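Local coordinates for protein drebrin (Homo sapiens, PDB 5Y1Z) that probably binds actin filaments in neurons and carries an ADF-homology domain of the cofilin type, at residues Q54-S57 against G58-N62; D94-K97 against C98-S102. All coordinates share one frame; numbering follows the deposited sequence.

Contact 1. Residues Q54-S57 against G58-N62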
loop_
_atom_site.group_PDB
_atom_site.type_symbol
_atom_site.label_atom_id
_atom_site.label_comp_id
_atom_site.label_asym_id
_atom_site.label_seq_id
_atom_site.Cartn_x
_atom_site.Cartn_y
_atom_site.Cartn_z
ATOM N N GLN A 54 -30.870 -5.994 3.537
ATOM C CA GLN A 54 -32.001 -5.623 2.698
ATOM C C GLN A 54 -32.032 -4.123 2.500
ATOM O O GLN A 54 -32.187 -3.636 1.377
ATOM C CB GLN A 54 -33.301 -6.117 3.315
ATOM C CG GLN A 54 -34.562 -5.681 2.588
ATOM C CD GLN A 54 -35.748 -5.588 3.548
ATOM O OE1 GLN A 54 -35.581 -5.184 4.711
ATOM N NE2 GLN A 54 -36.936 -5.983 3.084
ATOM N N GLU A 55 -31.851 -3.376 3.586
ATOM C CA GLU A 55 -31.813 -1.928 3.483
ATOM C C GLU A 55 -30.544 -1.467 2.788
ATOM O O GLU A 55 -30.591 -0.615 1.897
ATOM C CB GLU A 55 -31.924 -1.310 4.871
ATOM C CG GLU A 55 -31.716 0.191 4.922
ATOM C CD GLU A 55 -32.857 0.972 4.279
ATOM O OE1 GLU A 55 -32.628 2.134 3.883
ATOM O OE2 GLU A 55 -33.983 0.437 4.193
ATOM N N LEU A 56 -29.395 -2.040 3.168
ATOM C CA LEU A 56 -28.133 -1.555 2.628
ATOM C C LEU A 56 -28.122 -1.642 1.104
ATOM O O LEU A 56 -27.767 -0.669 0.425
ATOM C CB LEU A 56 -26.973 -2.333 3.236
ATOM C CG LEU A 56 -25.631 -2.242 2.483
ATOM C CD1 LEU A 56 -25.005 -0.851 2.554
ATOM C CD2 LEU A 56 -24.694 -3.278 3.039
ATOM N N SER A 57 -28.624 -2.746 0.541
ATOM C CA SER A 57 -28.617 -2.872 -0.919
ATOM C C SER A 57 -29.323 -1.703 -1.618
ATOM O O SER A 57 -29.045 -1.445 -2.793
ATOM C CB SER A 57 -29.241 -4.193 -1.324
ATOM O OG SER A 57 -30.317 -4.432 -0.460
ATOM N N GLY A 58 -30.202 -0.977 -0.920
ATOM C CA GLY A 58 -30.890 0.163 -1.503
ATOM C C GLY A 58 -30.059 1.433 -1.669
ATOM O O GLY A 58 -30.534 2.384 -2.302
ATOM N N HIS A 59 -28.867 1.505 -1.072
ATOM C CA HIS A 59 -28.066 2.713 -1.139
ATOM C C HIS A 59 -26.894 2.612 -2.080
ATOM O O HIS A 59 -26.141 3.582 -2.178
ATOM C CB HIS A 59 -27.545 3.110 0.257
ATOM C CG HIS A 59 -28.637 3.419 1.232
ATOM N ND1 HIS A 59 -29.334 2.439 1.907
ATOM C CD2 HIS A 59 -29.171 4.597 1.622
ATOM C CE1 HIS A 59 -30.259 3.002 2.663
ATOM N NE2 HIS A 59 -30.180 4.309 2.508
ATOM N N PHE A 60 -26.730 1.494 -2.790
ATOM C CA PHE A 60 -25.581 1.344 -3.674
ATOM C C PHE A 60 -25.795 2.160 -4.940
ATOM O O PHE A 60 -26.898 2.190 -5.487
ATOM C CB PHE A 60 -25.336 -0.132 -4.014
ATOM C CG PHE A 60 -24.763 -0.955 -2.862
ATOM C CD1 PHE A 60 -23.503 -0.702 -2.361
ATOM C CD2 PHE A 60 -25.502 -1.989 -2.286
ATOM C CE1 PHE A 60 -22.971 -1.456 -1.317
ATOM C CE2 PHE A 60 -24.993 -2.738 -1.240
ATOM C CZ PHE A 60 -23.728 -2.472 -0.747
ATOM N N GLU A 61 -24.733 2.791 -5.431
ATOM C CA GLU A 61 -24.834 3.688 -6.578
ATOM C C GLU A 61 -24.059 3.111 -7.762
ATOM O O GLU A 61 -22.958 2.570 -7.597
ATOM C CB GLU A 61 -24.335 5.104 -6.224
ATOM C CG GLU A 61 -24.970 5.665 -4.941
ATOM C CD GLU A 61 -24.540 7.096 -4.558
ATOM O OE1 GLU A 61 -24.100 7.898 -5.442
ATOM O OE2 GLU A 61 -24.663 7.414 -3.339
ATOM N N ASN A 62 -24.653 3.220 -8.958
ATOM C CA ASN A 62 -24.140 2.529 -10.131
ATOM C C ASN A 62 -22.912 3.202 -10.726
ATOM O O ASN A 62 -22.230 2.611 -11.572
ATOM C CB ASN A 62 -25.234 2.468 -11.195
ATOM C CG ASN A 62 -26.359 1.574 -10.787
ATOM O OD1 ASN A 62 -26.135 0.482 -10.274
ATOM N ND2 ASN A 62 -27.591 2.026 -11.005
#
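L56 and F60 carry the apolar half of this turn at the C-terminal side of helix 52-56. CG of L56 lies 3.8 Å from CZ of F60, and both methyls of the leucine gather around that same ring atom, the two side chains crossing at a slant. Further back along the ring, CD2 of F60 comes within 3.5 Å of CA of S57, so the ring lies obliquely against the S57 backbone. Its position follows from the first torsion, which sets CG of F60 anti to the carbonyl carbon (chi1 -73°) and folds the ring back toward the helix. On the other flank, ND1 of H59 makes a weak, bent bond to O of E55 at 3.3 Å, and O of L56 lies at the edge of the imidazole. The turn itself belongs to the ADF-homology fold: N of G58 bonds to O of E55 at 2.9 Å, and N of H59 gives a nearly straight bond to O of L56 at 2.9 Å, an angle of 175°. Both amides reach their acceptors from above the carbonyl planes, each spanning three residues. Behind this layer, W31 of strand 31-36 touches E55 and L56 and meets the H59 ring, whereas F60 stacks on W87 and packs against I85. The hydroxyl of S57 turns back to hydrogen-bond O of L53.

Contact 2. Residues D94-K97 against C98-S102. With SO4 (sulfate ion), chain E.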
loop_
_atom_site.group_PDB
_atom_site.type_symbol
_atom_site.label_atom_id
_atom_site.label_comp_id
_atom_site.label_asym_id
_atom_site.label_seq_id
_atom_site.Cartn_x
_atom_site.Cartn_y
_atom_site.Cartn_z
ATOM N N ASP A 94 -13.564 0.623 -16.262
ATOM C CA ASP A 94 -12.807 -0.595 -15.992
ATOM C C ASP A 94 -11.480 -0.282 -15.318
ATOM O O ASP A 94 -11.054 -1.006 -14.408
ATOM C CB ASP A 94 -12.570 -1.368 -17.284
ATOM C CG ASP A 94 -13.819 -2.068 -17.782
ATOM O OD1 ASP A 94 -14.818 -2.161 -17.022
ATOM O OD2 ASP A 94 -13.803 -2.506 -18.958
ATOM N N ALA A 95 -10.818 0.797 -15.746
ATOM C CA ALA A 95 -9.550 1.167 -15.133
ATOM C C ALA A 95 -9.724 1.481 -13.656
ATOM O O ALA A 95 -8.879 1.112 -12.827
ATOM C CB ALA A 95 -8.948 2.370 -15.854
ATOM N N ARG A 96 -10.838 2.117 -13.294
ATOM C CA ARG A 96 -11.006 2.440 -11.886
ATOM C C ARG A 96 -11.436 1.213 -11.108
ATOM O O ARG A 96 -11.078 1.068 -9.932
ATOM C CB ARG A 96 -12.009 3.580 -11.688
ATOM C CG ARG A 96 -12.342 3.861 -10.216
ATOM C CD ARG A 96 -11.315 4.822 -9.578
ATOM N NE ARG A 96 -11.672 5.217 -8.212
ATOM C CZ ARG A 96 -10.812 5.672 -7.305
ATOM N NH1 ARG A 96 -9.539 5.813 -7.618
ATOM N NH2 ARG A 96 -11.229 6.010 -6.093
ATOM N N LYS A 97 -12.169 0.304 -11.744
ATOM C CA LYS A 97 -12.420 -0.966 -11.081
ATOM C C LYS A 97 -11.100 -1.642 -10.772
ATOM O O LYS A 97 -10.894 -2.180 -9.676
ATOM C CB LYS A 97 -13.301 -1.868 -11.946
ATOM C CG LYS A 97 -13.341 -3.299 -11.440
ATOM C CD LYS A 97 -14.563 -4.041 -11.918
ATOM C CE LYS A 97 -14.714 -5.345 -11.154
ATOM N NZ LYS A 97 -15.812 -6.200 -11.704
ATOM N N CYS A 98 -10.170 -1.557 -11.713
ATOM C CA CYS A 98 -8.905 -2.245 -11.548
ATOM C C CYS A 98 -8.099 -1.624 -10.416
ATOM O O CYS A 98 -7.569 -2.341 -9.557
ATOM C CB CYS A 98 -8.145 -2.204 -12.872
ATOM S SG CYS A 98 -6.767 -3.284 -12.950
ATOM N N ALA A 99 -8.029 -0.281 -10.382
ATOM C CA ALA A 99 -7.271 0.400 -9.334
ATOM C C ALA A 99 -7.890 0.157 -7.972
ATOM O O ALA A 99 -7.178 -0.143 -7.003
ATOM C CB ALA A 99 -7.186 1.893 -9.614
ATOM N N CYS A 100 -9.218 0.265 -7.886
ATOM C CA CYS A 100 -9.877 0.080 -6.605
ATOM C C CYS A 100 -9.761 -1.347 -6.111
ATOM O O CYS A 100 -9.764 -1.573 -4.900
ATOM C CB CYS A 100 -11.342 0.474 -6.700
ATOM S SG CYS A 100 -11.537 2.230 -6.758
ATOM N N ALA A 101 -9.636 -2.315 -7.022
ATOM C CA ALA A 101 -9.545 -3.707 -6.604
ATOM C C ALA A 101 -8.380 -3.925 -5.651
ATOM O O ALA A 101 -8.483 -4.722 -4.714
ATOM C CB ALA A 101 -9.399 -4.605 -7.831
ATOM N N SER A 102 -7.283 -3.207 -5.860
ATOM C CA SER A 102 -6.127 -3.309 -4.994
ATOM C C SER A 102 -6.321 -2.630 -3.642
ATOM O O SER A 102 -5.424 -2.728 -2.797
ATOM C CB SER A 102 -4.911 -2.746 -5.729
ATOM O OG SER A 102 -5.074 -1.361 -5.979
HETATM S S SO4 E . -15.107 1.592 -19.711
HETATM O O1 SO4 E . -14.019 1.456 -20.669
HETATM O O2 SO4 E . -15.069 0.479 -18.768
HETATM O O3 SO4 E . -16.381 1.573 -20.422
HETATM O O4 SO4 E . -14.970 2.857 -18.998
#
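Four successive i-to-i+4 bonds run through helix 94-101, C98 to D94, A99 to A95, C100 to R96 and A101 to K97, each joining N to O at 2.9 Å. This is a regular alpha-helical segment of the ADF-homology fold. The chief side-chain meeting is between R96 and C100, about one turn apart: SG of C100 sits over one face of the guanidinium, displaced toward its rim, and lies 3.3 Å from NE of R96. The arginine chain bends at chi2 (86°), which brings that guanidinium face to the sulfur. Beyond it, NH1 of R96 forms a salt bridge with D41 and the guanidinium makes a cation-pi contact with Y36, so the charged end has partners outside the helix. C100 itself is buried against V65 and Y67 of strand 65-72, whereas A95, C98, A101 and S102 pack on polar side chains of another protein's chain. At the helix start, N of D94 donates to O2 of a sulfate ion, probably from the crystallisation liquor, at 2.9 Å. O of A99 accepts from N of S102 and also, at 2.6 Å, from OG of S102.

How the contacts relate
Contact 1 precedes contact 2 along the chain, the former lying on helix 52-56 and the loop after it, before strand 65-72, the latter filling helix 94-101 after strand 81-88. Their centres lie 20 Å apart and their nearest atoms about 10 Å, so they do not touch. Both nevertheless meet the central mixed sheet: residues 54-62 reach strands 31-36, 65-72 and 81-88, while 94-102 reaches 65-72 and, through R96 on Y36, strand 31-36. On strand 65-72, M66 and C70 meet contact 1 and V65 and Y67 meet contact 2, so the two sets probably point to different sides of it. Both lie within one ADF-homology domain, contact 2 also touching another protein's chain.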